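Coenzyme Q-binding protein COQ10 START domain-containing protein (Deinococcus radiodurans R1, PDB 3GGN) is of unknown function but probably binds a lipid or other hydrophobic ligand, as expected of a START-like domain of the polyketide cyclase and lipid transport family. Local coordinates at residues T34-V39 / W49-P54; V60-E65 / A83-S88; K73-R78 / V91-A96. All blocks are in the same frame, centred on the assembly; numbering follows the deposited sequence.

Contact 1 (T34-V39 / W49-P54)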
# COMPACT_ATOMS: atom_id res chain seq x y z
N THR B 34 3.00 -5.79 -5.97
CA THR B 34 4.23 -5.67 -5.20
C THR B 34 5.45 -6.46 -5.65
O THR B 34 6.56 -6.16 -5.23
CB THR B 34 3.95 -5.95 -3.71
OG1 THR B 34 3.42 -7.27 -3.55
CG2 THR B 34 2.95 -4.94 -3.18
N HIS B 35 5.27 -7.45 -6.52
CA HIS B 35 6.42 -8.22 -6.99
C HIS B 35 7.25 -7.41 -7.99
O HIS B 35 8.40 -7.75 -8.28
CB HIS B 35 5.98 -9.54 -7.64
CG HIS B 35 4.96 -9.38 -8.73
ND1 HIS B 35 3.70 -8.89 -8.50
CD2 HIS B 35 5.02 -9.67 -10.05
CE1 HIS B 35 3.01 -8.89 -9.63
NE2 HIS B 35 3.79 -9.36 -10.58
N LEU B 36 6.67 -6.32 -8.50
CA LEU B 36 7.35 -5.47 -9.46
C LEU B 36 8.13 -4.37 -8.76
O LEU B 36 7.69 -3.84 -7.74
CB LEU B 36 6.33 -4.83 -10.40
CG LEU B 36 5.51 -5.76 -11.29
CD1 LEU B 36 4.55 -4.92 -12.14
CD2 LEU B 36 6.42 -6.60 -12.18
N ARG B 37 9.30 -4.04 -9.30
CA ARG B 37 10.13 -2.99 -8.72
C ARG B 37 9.82 -1.67 -9.42
O ARG B 37 9.62 -0.65 -8.76
CB ARG B 37 11.62 -3.32 -8.90
CG ARG B 37 12.55 -2.24 -8.35
CD ARG B 37 13.98 -2.45 -8.81
NE ARG B 37 14.87 -1.38 -8.36
CZ ARG B 37 15.27 -1.22 -7.10
NH1 ARG B 37 14.86 -2.06 -6.16
NH2 ARG B 37 16.07 -0.21 -6.78
N SER B 38 9.77 -1.69 -10.75
CA SER B 38 9.48 -0.49 -11.50
C SER B 38 8.90 -0.75 -12.89
O SER B 38 9.13 -1.81 -13.50
CB SER B 38 10.76 0.35 -11.65
OG SER B 38 11.71 -0.31 -12.48
N VAL B 39 8.13 0.22 -13.38
CA VAL B 39 7.52 0.15 -14.70
C VAL B 39 7.75 1.53 -15.30
O VAL B 39 7.32 2.54 -14.74
CB VAL B 39 6.01 -0.15 -14.63
CG1 VAL B 39 5.42 -0.20 -16.04
CG2 VAL B 39 5.77 -1.47 -13.92
N TRP B 49 9.94 -3.00 -17.83
CA TRP B 49 9.60 -3.55 -16.53
C TRP B 49 10.86 -4.06 -15.81
O TRP B 49 11.83 -4.46 -16.45
CB TRP B 49 8.60 -4.69 -16.71
CG TRP B 49 7.27 -4.25 -17.27
CD1 TRP B 49 7.05 -3.47 -18.36
CD2 TRP B 49 5.97 -4.57 -16.74
NE1 TRP B 49 5.70 -3.28 -18.55
CE2 TRP B 49 5.01 -3.94 -17.57
CE3 TRP B 49 5.52 -5.33 -15.66
CZ2 TRP B 49 3.64 -4.05 -17.35
CZ3 TRP B 49 4.15 -5.44 -15.43
CH2 TRP B 49 3.23 -4.80 -16.27
N THR B 50 10.82 -4.03 -14.48
CA THR B 50 11.95 -4.47 -13.66
C THR B 50 11.48 -5.11 -12.35
O THR B 50 10.54 -4.63 -11.72
CB THR B 50 12.85 -3.27 -13.31
OG1 THR B 50 13.19 -2.56 -14.50
CG2 THR B 50 14.13 -3.75 -12.62
N VAL B 51 12.15 -6.19 -11.96
CA VAL B 51 11.85 -6.90 -10.71
C VAL B 51 13.14 -7.19 -9.95
O VAL B 51 14.22 -7.21 -10.53
CB VAL B 51 11.15 -8.25 -10.97
CG1 VAL B 51 9.75 -8.02 -11.51
CG2 VAL B 51 11.98 -9.08 -11.94
N GLU B 52 13.02 -7.41 -8.64
CA GLU B 52 14.18 -7.69 -7.79
C GLU B 52 14.68 -9.13 -7.92
O GLU B 52 14.01 -10.07 -7.51
CB GLU B 52 13.83 -7.40 -6.33
CG GLU B 52 13.88 -5.93 -5.98
CD GLU B 52 15.29 -5.38 -6.04
OE1 GLU B 52 16.12 -5.80 -5.21
OE2 GLU B 52 15.57 -4.54 -6.92
N ALA B 53 15.87 -9.29 -8.49
CA ALA B 53 16.46 -10.60 -8.67
C ALA B 53 17.30 -11.00 -7.46
O ALA B 53 17.87 -10.14 -6.78
CB ALA B 53 17.32 -10.62 -9.93
N PRO B 54 17.38 -12.30 -7.21
CA PRO B 54 18.14 -12.85 -6.08
C PRO B 54 19.57 -12.33 -6.04
O PRO B 54 20.13 -11.93 -7.06
CB PRO B 54 18.13 -14.37 -6.15
O HOH W 1 10.66 -6.91 -7.23
O HOH W 2 11.66 -0.59 -15.28
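Arg37 and Ser38 both face Thr50, and this makes a classic beta bulge in the antiparallel hairpin of strands 36-41 and 46-52. The carbonyl of Thr50 takes two backbone donors. Arg37 N lies 2.8 Å from Thr50 O, and Ser38 N is 3.2 Å from the same oxygen. Thr50 N returns a bond to Ser38 O, so Ser38 and Thr50 form a hydrogen-bonded pair. Strand 36-41 is the outermost strand at its end of the sheet within this chain.

The extra residue of the bulge turns the side chain of Arg37 toward strand 46-52. Its CG is anti to the backbone N (chi1 178°), and the chain then runs extended to NE. Its CD passes beside Thr50 CG2. The tip makes a salt bridge to Glu52, with Arg37 NH1 2.7 Å from Glu52 OE2. The guanidinium and carboxylate planes are 42° apart, so the two groups do not meet flat. An alanine here would probably leave the Glu52 carboxylate without this mate and free to turn. Leu146 of the second subunit also packs on Arg37.

A water joins His35 O to Glu52 N. A second water bonds to both Ser38 OG and Thr50 OG1.

Val39 and Trp49 lie on the face opposite Ser38 and Thr50, and the end of Leu36 reaches the indole there. Trp49 NE1 is hydrogen-bonded to Ser47 OG, and Leu29 touches the Trp49 side chain. Leu36 crosses Trp49 obliquely, its CD1 3.4 Å from Trp49 CZ3. Val39 lies side by side with the indole and makes a CH-pi contact. Its CG1 sits over the face of the five-membered ring of Trp49, 4.1 Å from the centroid and 17° off the normal.

Contact 2 (V60-E65 / A83-S88)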
# COMPACT_ATOMS: atom_id res chain seq x y z
N VAL B 60 16.33 -7.64 -12.63
CA VAL B 60 16.07 -8.11 -13.99
C VAL B 60 14.98 -7.27 -14.65
O VAL B 60 13.91 -7.07 -14.07
CB VAL B 60 15.64 -9.59 -14.00
CG1 VAL B 60 15.31 -10.03 -15.42
CG2 VAL B 60 16.75 -10.45 -13.41
N SER B 61 15.25 -6.77 -15.85
CA SER B 61 14.29 -5.96 -16.57
C SER B 61 14.10 -6.43 -18.01
O SER B 61 14.94 -7.11 -18.58
CB SER B 61 14.72 -4.48 -16.56
OG SER B 61 15.78 -4.23 -17.46
N TRP B 62 12.96 -6.06 -18.58
CA TRP B 62 12.64 -6.44 -19.95
C TRP B 62 11.68 -5.40 -20.50
O TRP B 62 11.12 -4.60 -19.76
CB TRP B 62 11.99 -7.82 -19.97
CG TRP B 62 10.66 -7.86 -19.29
CD1 TRP B 62 9.44 -7.61 -19.85
CD2 TRP B 62 10.42 -8.13 -17.90
NE1 TRP B 62 8.46 -7.71 -18.90
CE2 TRP B 62 9.03 -8.03 -17.69
CE3 TRP B 62 11.25 -8.46 -16.82
CZ2 TRP B 62 8.44 -8.23 -16.44
CZ3 TRP B 62 10.66 -8.66 -15.57
CH2 TRP B 62 9.27 -8.54 -15.39
N GLU B 63 11.49 -5.43 -21.81
CA GLU B 63 10.59 -4.50 -22.46
C GLU B 63 9.27 -5.22 -22.71
O GLU B 63 9.26 -6.42 -23.03
CB GLU B 63 11.19 -4.03 -23.79
CG GLU B 63 10.55 -2.78 -24.35
CD GLU B 63 11.23 -2.32 -25.63
OE1 GLU B 63 12.48 -2.32 -25.67
OE2 GLU B 63 10.51 -1.95 -26.58
N ALA B 64 8.17 -4.50 -22.55
CA ALA B 64 6.85 -5.08 -22.79
C ALA B 64 6.00 -4.10 -23.59
O ALA B 64 6.38 -2.94 -23.78
CB ALA B 64 6.18 -5.39 -21.47
N GLU B 65 4.85 -4.57 -24.07
CA GLU B 65 3.94 -3.73 -24.83
C GLU B 65 2.49 -4.00 -24.44
O GLU B 65 2.14 -5.12 -24.08
CB GLU B 65 4.12 -3.99 -26.33
CG GLU B 65 3.36 -5.20 -26.85
CD GLU B 65 3.61 -5.49 -28.33
OE1 GLU B 65 3.83 -4.54 -29.11
OE2 GLU B 65 3.57 -6.68 -28.71
N ALA B 83 12.92 -11.04 -24.29
CA ALA B 83 12.84 -10.57 -22.91
C ALA B 83 13.49 -11.56 -21.94
O ALA B 83 13.29 -12.77 -22.06
CB ALA B 83 11.38 -10.34 -22.52
N ARG B 84 14.26 -11.03 -20.99
CA ARG B 84 14.92 -11.88 -20.01
C ARG B 84 13.90 -12.77 -19.31
O ARG B 84 14.19 -13.90 -18.93
CB ARG B 84 15.64 -11.04 -18.95
CG ARG B 84 16.83 -10.23 -19.45
CD ARG B 84 17.56 -9.61 -18.28
NE ARG B 84 18.72 -8.82 -18.70
CZ ARG B 84 18.65 -7.60 -19.22
NH1 ARG B 84 17.48 -7.01 -19.40
NH2 ARG B 84 19.77 -6.96 -19.57
N ILE B 85 12.69 -12.23 -19.15
CA ILE B 85 11.62 -12.96 -18.49
C ILE B 85 10.34 -12.88 -19.30
O ILE B 85 9.85 -11.79 -19.58
CB ILE B 85 11.33 -12.40 -17.08
CG1 ILE B 85 12.61 -12.44 -16.23
CG2 ILE B 85 10.23 -13.20 -16.40
CD1 ILE B 85 13.20 -13.83 -16.09
N GLU B 86 9.83 -14.03 -19.69
CA GLU B 86 8.59 -14.09 -20.46
C GLU B 86 7.44 -13.87 -19.49
O GLU B 86 7.36 -14.52 -18.45
CB GLU B 86 8.44 -15.46 -21.12
CG GLU B 86 9.46 -15.76 -22.20
CD GLU B 86 9.61 -17.25 -22.47
OE1 GLU B 86 8.59 -17.92 -22.73
OE2 GLU B 86 10.75 -17.75 -22.41
N ASN B 87 6.57 -12.93 -19.81
CA ASN B 87 5.43 -12.67 -18.96
C ASN B 87 4.35 -11.91 -19.69
O ASN B 87 4.62 -11.20 -20.66
CB ASN B 87 5.84 -11.90 -17.70
CG ASN B 87 6.14 -10.45 -17.99
OD1 ASN B 87 7.17 -10.12 -18.59
ND2 ASN B 87 5.23 -9.57 -17.58
N SER B 88 3.13 -12.07 -19.22
CA SER B 88 1.99 -11.39 -19.80
C SER B 88 1.06 -11.09 -18.64
O SER B 88 1.24 -11.59 -17.53
CB SER B 88 1.28 -12.30 -20.80
OG SER B 88 0.75 -13.43 -20.13
O HOH W 3 15.01 -8.53 -21.18
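Trp62 meets Ala83, Ile85 and Asn87 in turn as residues 83-88 pass beside strand 59-70. Its CB is 3.6 Å from Ala83 CB. The six-membered part of its indole receives Ile85 over one face, with Ile85 CB 3.9 Å from Trp62 CE3. The carbonyl oxygen of Ile85 lies 4.0 Å above the ring plane, displaced toward the rim. The Asn87 side chain packs by the indole, its amide plane steeply inclined to the ring (72°). The CG of Trp62 sits between its own backbone N and carbonyl carbon (chi1 65°), and this places the start of the indole on the side of residues 83-88.

Arg84 reaches back to the strand with its side chain. Its NH1 donates to Ser61 O at 2.7 Å, and the oxygen lies at the guanidinium edge, near its plane. The bond is bent, with 140° at the hydrogen. A water donates to the same Ser61 O and accepts from Arg84 N. That carbonyl is therefore held by both the tip and, through water, the backbone of Arg84. The aliphatic part of Arg84 crosses Val60, with Arg84 CD 3.7 Å from Val60 CG1. The same methyl is 3.7 Å from Ile85 CG1.

Further out, strand 46-52 fixes strand 59-70 from its other edge. A backbone bond ties Val60 to Val51. The Trp62 ring also meets the Trp49 ring. On the facing segment, Asn87 N bonds to Ser79 OG.

Strands 59-70 and 86-95 are not neighbours in the sheet, since strand 74-79 runs between them. Here the loop ahead of strand 86-95 curls over Trp62, joining second-neighbour strands of the antiparallel sheet of a START-like, Bet v 1-type domain.

Contact 3 (K73-R78 / V91-A96)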
# COMPACT_ATOMS: atom_id res chain seq x y z
N LYS B 73 -12.44 -0.98 -19.22
CA LYS B 73 -12.81 -2.37 -19.46
C LYS B 73 -11.69 -3.39 -19.30
O LYS B 73 -11.85 -4.41 -18.63
CB LYS B 73 -13.39 -2.55 -20.86
CG LYS B 73 -14.83 -2.10 -21.06
CD LYS B 73 -15.29 -2.48 -22.47
CE LYS B 73 -16.78 -2.26 -22.69
NZ LYS B 73 -17.15 -0.82 -22.70
N ARG B 74 -10.57 -3.12 -19.95
CA ARG B 74 -9.46 -4.06 -19.90
C ARG B 74 -8.12 -3.49 -20.30
O ARG B 74 -8.04 -2.57 -21.11
CB ARG B 74 -9.76 -5.25 -20.80
CG ARG B 74 -9.93 -4.86 -22.25
CD ARG B 74 -9.30 -5.89 -23.17
NE ARG B 74 -9.90 -7.21 -23.03
CZ ARG B 74 -9.45 -8.29 -23.65
NH1 ARG B 74 -8.40 -8.20 -24.46
NH2 ARG B 74 -10.04 -9.46 -23.45
N ILE B 75 -7.07 -4.07 -19.74
CA ILE B 75 -5.71 -3.69 -20.03
C ILE B 75 -4.94 -5.01 -20.11
O ILE B 75 -5.05 -5.83 -19.21
CB ILE B 75 -5.10 -2.83 -18.91
CG1 ILE B 75 -6.00 -1.63 -18.61
CG2 ILE B 75 -3.70 -2.38 -19.33
CD1 ILE B 75 -5.49 -0.74 -17.49
N ALA B 76 -4.20 -5.21 -21.19
CA ALA B 76 -3.42 -6.44 -21.37
C ALA B 76 -2.03 -6.08 -21.86
O ALA B 76 -1.86 -5.12 -22.62
CB ALA B 76 -4.11 -7.37 -22.37
N TRP B 77 -1.04 -6.85 -21.41
CA TRP B 77 0.35 -6.61 -21.80
C TRP B 77 1.13 -7.91 -21.95
O TRP B 77 0.74 -8.95 -21.44
CB TRP B 77 1.02 -5.72 -20.75
CG TRP B 77 1.14 -6.36 -19.41
CD1 TRP B 77 2.18 -7.11 -18.94
CD2 TRP B 77 0.19 -6.29 -18.34
NE1 TRP B 77 1.94 -7.51 -17.65
CE2 TRP B 77 0.72 -7.01 -17.26
CE3 TRP B 77 -1.07 -5.68 -18.20
CZ2 TRP B 77 0.04 -7.14 -16.04
CZ3 TRP B 77 -1.75 -5.81 -16.98
CH2 TRP B 77 -1.19 -6.54 -15.92
N ARG B 78 2.26 -7.83 -22.65
CA ARG B 78 3.10 -9.00 -22.85
C ARG B 78 4.54 -8.60 -23.14
O ARG B 78 4.80 -7.58 -23.79
CB ARG B 78 2.57 -9.87 -23.99
CG ARG B 78 2.71 -9.24 -25.36
CD ARG B 78 1.96 -10.05 -26.40
NE ARG B 78 1.99 -9.42 -27.71
CZ ARG B 78 1.17 -9.73 -28.70
NH1 ARG B 78 0.24 -10.66 -28.52
NH2 ARG B 78 1.26 -9.10 -29.87
N VAL B 91 -5.92 -7.42 -16.95
CA VAL B 91 -6.79 -7.00 -15.87
C VAL B 91 -8.10 -6.58 -16.50
O VAL B 91 -8.12 -5.74 -17.40
CB VAL B 91 -6.21 -5.82 -15.07
CG1 VAL B 91 -7.12 -5.52 -13.87
CG2 VAL B 91 -4.80 -6.15 -14.58
N LEU B 92 -9.19 -7.20 -16.05
CA LEU B 92 -10.51 -6.87 -16.57
C LEU B 92 -11.29 -6.11 -15.50
O LEU B 92 -11.03 -6.28 -14.31
CB LEU B 92 -11.28 -8.15 -16.93
CG LEU B 92 -10.69 -9.08 -17.99
CD1 LEU B 92 -11.57 -10.32 -18.11
CD2 LEU B 92 -10.60 -8.35 -19.32
N PHE B 93 -12.22 -5.28 -15.94
CA PHE B 93 -13.06 -4.50 -15.03
C PHE B 93 -14.47 -4.84 -15.47
O PHE B 93 -14.99 -4.27 -16.43
CB PHE B 93 -12.76 -3.01 -15.19
CG PHE B 93 -11.34 -2.65 -14.84
CD1 PHE B 93 -10.94 -2.55 -13.51
CD2 PHE B 93 -10.39 -2.48 -15.85
CE1 PHE B 93 -9.61 -2.29 -13.19
CE2 PHE B 93 -9.05 -2.21 -15.53
CZ PHE B 93 -8.66 -2.11 -14.20
N ARG B 94 -15.08 -5.79 -14.77
CA ARG B 94 -16.41 -6.27 -15.11
C ARG B 94 -17.48 -5.88 -14.11
O ARG B 94 -17.19 -5.66 -12.94
CB ARG B 94 -16.39 -7.80 -15.22
CG ARG B 94 -15.13 -8.37 -15.81
CD ARG B 94 -15.19 -9.89 -15.93
NE ARG B 94 -15.45 -10.57 -14.66
CZ ARG B 94 -15.43 -11.89 -14.52
NH1 ARG B 94 -15.17 -12.67 -15.56
NH2 ARG B 94 -15.68 -12.45 -13.35
N PRO B 95 -18.73 -5.82 -14.56
CA PRO B 95 -19.84 -5.46 -13.67
C PRO B 95 -20.04 -6.61 -12.69
O PRO B 95 -20.12 -7.77 -13.10
CB PRO B 95 -21.03 -5.33 -14.63
CG PRO B 95 -20.38 -4.99 -15.95
CD PRO B 95 -19.19 -5.91 -15.96
N ALA B 96 -20.12 -6.29 -11.40
CA ALA B 96 -20.32 -7.31 -10.38
C ALA B 96 -21.75 -7.82 -10.40
O ALA B 96 -22.69 -7.03 -10.39
CB ALA B 96 -19.99 -6.74 -9.01
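Ile75 and Val91 form a hydrogen-bonded antiparallel pair in which both backbone groups of each residue are used. Ile75 N donates to Val91 O at 3.1 Å. Val91 N donates back to Ile75 O at 2.9 Å, and this bond is the straighter of the two, with 167° at the hydrogen. A third hydrogen bond, Phe93 N to Lys73 O at 2.9 Å, lies just ahead of strand 74-79. Here the donor stands above the carbonyl plane, 35° out of it.

Between these bonds Arg74 and Leu92 form a non-hydrogen-bonded pair. Each CA instead approaches a carbonyl that is already an acceptor: Arg74 CA lies 3.3 Å from Val91 O, and Leu92 CA also makes a CA-H...O contact with Lys73 O. Leu92 N and O are not used here, and its backbone bonds to Val105 on the next strand.

Arg74 and Leu92 lie side by side, pointing the same way, with Leu92 CD2 3.5 Å from Arg74 CB. The Arg74 chain bends beyond CG, and its charged end has long, weak ion pairs with Glu70 and Glu90.

The other face holds Ile75, Val91, Trp77 and Phe93. Val91 CG2, anti to the carbonyl carbon, is the branch that reaches the edge of the Trp77 indole, 3.9 Å from CH2. Ile75 CD1 comes to the edge of the Phe93 ring, 4.3 Å from CE2. Trp23 of helix 16-24 covers this face, meeting Phe93 edge-to-face.

Lys73 and Arg74 both face Glu70, a classic beta bulge toward strand 59-70. The contact itself is a regular antiparallel hairpin of strands 74-79 and 86-95, part of the curved sheet with packed helices that defines the Bet v 1-like fold.

In the fold
All three contacts belong to one antiparallel sheet. Contacts 1 and 2 have centres about 11 Å apart and share the junction of strands 46-52 and 59-70. Trp49 N lies 2.8 Å from Trp62 O there, a probable hydrogen bond. Contact 3 is farther off, its centre about 22 Å from contact 1 and about 20 Å from contact 2. It still meets contact 1 through stacked rings, with Trp49 CH2 3.3 Å from Trp77 NE1. Contacts 2 and 3 both use strand 86-95, and their segments alternate along the chain. No ligand marks a site, but relatives of this fold bind hydrophobic molecules between the sheet and the long C-terminal helix.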